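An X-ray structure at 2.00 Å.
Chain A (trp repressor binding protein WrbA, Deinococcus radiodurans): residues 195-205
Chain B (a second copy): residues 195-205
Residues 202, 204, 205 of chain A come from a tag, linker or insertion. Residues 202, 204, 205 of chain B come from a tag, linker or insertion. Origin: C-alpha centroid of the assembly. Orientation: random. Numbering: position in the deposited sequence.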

# COMPACT_ATOMS: atom_id res chain seq x y z
N GLU A 195 14.59 20.74 -10.36
CA GLU A 195 15.06 20.56 -11.74
C GLU A 195 13.96 20.04 -12.65
O GLU A 195 13.68 20.64 -13.68
CB GLU A 195 16.28 19.64 -11.77
CG GLU A 195 17.51 20.33 -11.24
CD GLU A 195 18.69 19.41 -10.94
OE1 GLU A 195 18.61 18.17 -11.16
OE2 GLU A 195 19.71 19.94 -10.47
N LEU A 196 13.29 18.97 -12.23
CA LEU A 196 12.21 18.42 -13.04
C LEU A 196 11.06 19.39 -13.20
O LEU A 196 10.51 19.52 -14.28
CB LEU A 196 11.70 17.11 -12.44
CG LEU A 196 12.66 15.95 -12.56
CD1 LEU A 196 12.28 14.82 -11.57
CD2 LEU A 196 12.74 15.44 -14.02
N THR A 197 10.69 20.07 -12.12
CA THR A 197 9.62 21.05 -12.20
C THR A 197 9.97 22.19 -13.18
O THR A 197 9.13 22.63 -13.93
CB THR A 197 9.31 21.66 -10.83
OG1 THR A 197 9.15 20.62 -9.86
CG2 THR A 197 8.05 22.46 -10.90
N ALA A 198 11.20 22.69 -13.12
CA ALA A 198 11.65 23.76 -14.02
C ALA A 198 11.55 23.32 -15.49
O ALA A 198 11.12 24.11 -16.35
CB ALA A 198 13.07 24.14 -13.69
N LYS A 199 11.93 22.08 -15.77
CA LYS A 199 11.82 21.56 -17.14
C LYS A 199 10.37 21.48 -17.58
O LYS A 199 10.02 21.91 -18.68
CB LYS A 199 12.48 20.18 -17.27
CG LYS A 199 13.93 20.20 -16.96
CD LYS A 199 14.61 18.87 -17.25
CE LYS A 199 16.08 18.96 -16.87
NZ LYS A 199 16.82 17.72 -17.21
N LEU A 200 9.52 20.93 -16.74
CA LEU A 200 8.10 20.85 -17.03
C LEU A 200 7.47 22.21 -17.34
O LEU A 200 6.73 22.35 -18.31
CB LEU A 200 7.39 20.21 -15.84
CG LEU A 200 5.89 19.97 -15.92
CD1 LEU A 200 5.56 18.94 -17.00
CD2 LEU A 200 5.37 19.50 -14.55
N LEU A 201 7.77 23.21 -16.52
CA LEU A 201 7.22 24.57 -16.72
C LEU A 201 7.79 25.22 -17.98
O LEU A 201 7.06 25.87 -18.73
CB LEU A 201 7.51 25.45 -15.51
CG LEU A 201 6.88 25.05 -14.17
CD1 LEU A 201 7.46 25.87 -13.03
CD2 LEU A 201 5.37 25.17 -14.22
N GLU A 202 9.09 25.06 -18.19
CA GLU A 202 9.77 25.62 -19.35
C GLU A 202 9.17 25.02 -20.63
O GLU A 202 8.86 25.74 -21.59
CB GLU A 202 11.28 25.34 -19.24
CG GLU A 202 12.13 25.67 -20.47
CD GLU A 202 11.88 27.06 -21.04
OE1 GLU A 202 11.64 28.01 -20.24
OE2 GLU A 202 11.92 27.19 -22.29
N GLY A 203 8.96 23.71 -20.63
CA GLY A 203 8.43 23.02 -21.79
C GLY A 203 6.99 23.36 -22.11
O GLY A 203 6.58 23.23 -23.26
N GLY A 204 6.23 23.76 -21.10
CA GLY A 204 4.83 24.15 -21.27
C GLY A 204 4.59 25.65 -21.45
O GLY A 204 3.44 26.09 -21.53
N SER A 205 5.68 26.43 -21.49
CA SER A 205 5.57 27.87 -21.75
C SER A 205 5.49 28.06 -23.26
O SER A 205 4.58 28.74 -23.79
CB SER A 205 6.77 28.64 -21.17
OG SER A 205 7.99 28.24 -21.77
N GLU B 195 1.35 14.43 -23.21
CA GLU B 195 1.48 15.90 -23.04
C GLU B 195 2.48 16.30 -21.94
O GLU B 195 3.34 17.16 -22.16
CB GLU B 195 0.11 16.53 -22.78
CG GLU B 195 -0.80 16.51 -24.01
CD GLU B 195 -2.26 16.88 -23.71
OE1 GLU B 195 -2.59 17.26 -22.56
OE2 GLU B 195 -3.09 16.78 -24.66
N LEU B 196 2.38 15.68 -20.77
CA LEU B 196 3.38 15.91 -19.71
C LEU B 196 4.81 15.55 -20.16
O LEU B 196 5.75 16.31 -19.95
CB LEU B 196 3.02 15.16 -18.43
CG LEU B 196 1.83 15.74 -17.64
CD1 LEU B 196 1.35 14.75 -16.59
CD2 LEU B 196 2.18 17.07 -16.98
N THR B 197 4.95 14.39 -20.80
CA THR B 197 6.25 13.91 -21.24
C THR B 197 6.89 14.86 -22.27
O THR B 197 8.07 15.19 -22.17
CB THR B 197 6.17 12.50 -21.85
OG1 THR B 197 5.45 11.62 -20.98
CG2 THR B 197 7.56 11.95 -22.11
N ALA B 198 6.10 15.27 -23.25
CA ALA B 198 6.54 16.23 -24.26
C ALA B 198 7.01 17.55 -23.60
O ALA B 198 8.03 18.11 -24.00
CB ALA B 198 5.41 16.51 -25.23
N LYS B 199 6.30 18.02 -22.59
CA LYS B 199 6.73 19.24 -21.88
C LYS B 199 8.08 19.06 -21.17
O LYS B 199 8.97 19.91 -21.31
CB LYS B 199 5.67 19.70 -20.88
CG LYS B 199 4.46 20.36 -21.52
CD LYS B 199 3.40 20.70 -20.46
CE LYS B 199 2.16 21.42 -21.03
NZ LYS B 199 1.61 20.69 -22.22
N LEU B 200 8.23 17.95 -20.45
CA LEU B 200 9.49 17.63 -19.77
C LEU B 200 10.67 17.52 -20.73
O LEU B 200 11.76 18.01 -20.43
CB LEU B 200 9.36 16.33 -18.98
CG LEU B 200 8.62 16.50 -17.65
CD1 LEU B 200 7.86 15.22 -17.28
CD2 LEU B 200 9.59 16.92 -16.53
N LEU B 201 10.46 16.88 -21.86
CA LEU B 201 11.50 16.76 -22.89
C LEU B 201 11.83 18.11 -23.53
O LEU B 201 13.00 18.43 -23.74
CB LEU B 201 11.10 15.76 -23.97
CG LEU B 201 10.82 14.32 -23.50
CD1 LEU B 201 10.19 13.49 -24.61
CD2 LEU B 201 12.08 13.64 -22.97
N GLU B 202 10.80 18.90 -23.83
CA GLU B 202 11.04 20.21 -24.42
C GLU B 202 11.83 21.07 -23.42
O GLU B 202 12.78 21.76 -23.80
CB GLU B 202 9.73 20.89 -24.84
CG GLU B 202 9.82 21.66 -26.16
CD GLU B 202 10.80 22.81 -26.11
OE1 GLU B 202 11.58 22.98 -27.08
OE2 GLU B 202 10.80 23.55 -25.09
N GLY B 203 11.45 20.99 -22.14
CA GLY B 203 12.15 21.69 -21.06
C GLY B 203 13.60 21.29 -20.88
O GLY B 203 14.43 22.11 -20.49
N GLY B 204 13.89 20.02 -21.13
CA GLY B 204 15.25 19.49 -21.13
C GLY B 204 16.05 19.94 -22.35
O GLY B 204 17.28 19.94 -22.31
N SER B 205 15.35 20.27 -23.44
CA SER B 205 15.94 20.93 -24.62
C SER B 205 14.95 20.92 -25.80
O SER B 205 14.32 21.93 -26.10
CB SER B 205 17.26 20.28 -25.06
OG SER B 205 17.65 20.73 -26.35

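The two stretches are the same stretch, mostly helical, from two copies of WrbA. They cross almost at right angles, with an angle of 101° between their N-to-C directions. The axes come within 6.6 Å of each other, which is close for two helices. At the crossing, backbone packs on backbone.

Glycine makes this possible. Gly203(A) and Gly203(B) leave a hollow on the surface of each helix, and the backbone of the partner fills it. The bump is the carbonyl of Lys199. Gly203(A) CA lies 3.2 Å from Lys199(B) O, and Gly203(B) CA lies 3.2 Å from Lys199(A) O. Both are CA-H...O contacts, with angles at the hydrogen of 172° and 154°. A glycine CA-H is weakly polar, so it can point at a carbonyl oxygen at this range. There is no room for a side chain here. An ideal CB on Gly203(A) would sit 1.7 Å from Lys199(B) O, and one on Gly203(B) would sit 1.8 Å from Lys199(A) O.

Each Lys199 oxygen also accepts a hydrogen bond inside its own helix. Gly203(A) N is 2.9 Å from Lys199(A) O, and Gly203(B) N is 2.8 Å from Lys199(B) O. The oxygens Lys199(A) O and Lys199(B) O approach to 3.5 Å. Both are acceptors, so they do not bond to each other. No hydrogen bond crosses between the stretches.

Leucines pack beside the glycine contact. Leu200(A) CD1 reaches Leu196(B) CD2 at 3.9 Å and Leu200(B) CG at 4.0 Å. Leu200(B) CD2 meets Leu196(A) CD2 at 4.3 Å and rests on the backbone at Leu196(A) O, 3.6 Å away. The CA-to-CB bonds of both Leu200 residues point sideways, but the side-chain ends come nearer to the partner. The two copies differ in detail: Leu200(A) has chi1 t and chi2 p, while Leu200(B) has chi1 m and chi2 at 149°. The leucine side-chain contacts are apolar and depend on close fit; the one at Leu196(A) O is a methyl against a carbonyl.

The lysines pack with the aliphatic parts of their side chains. Lys199(B) CB packs 3.8 Å from Leu200(A) O, and Lys199(A) CB lies 3.9 Å from Leu200(B) O. Further out, Lys199(B) CG touches Gly204(A) CA at 3.8 Å, and Lys199(A) CD lies 4.0 Å from Gly204(B) CA. Both Gly204 residues come from the expression tag. So do Glu202(A) and Glu202(B), whose carbons add contacts: Glu202(B) CB is 3.9 Å from Gly203(A) CA, and Glu202(A) CG is 4.0 Å from Gly203(B) CA.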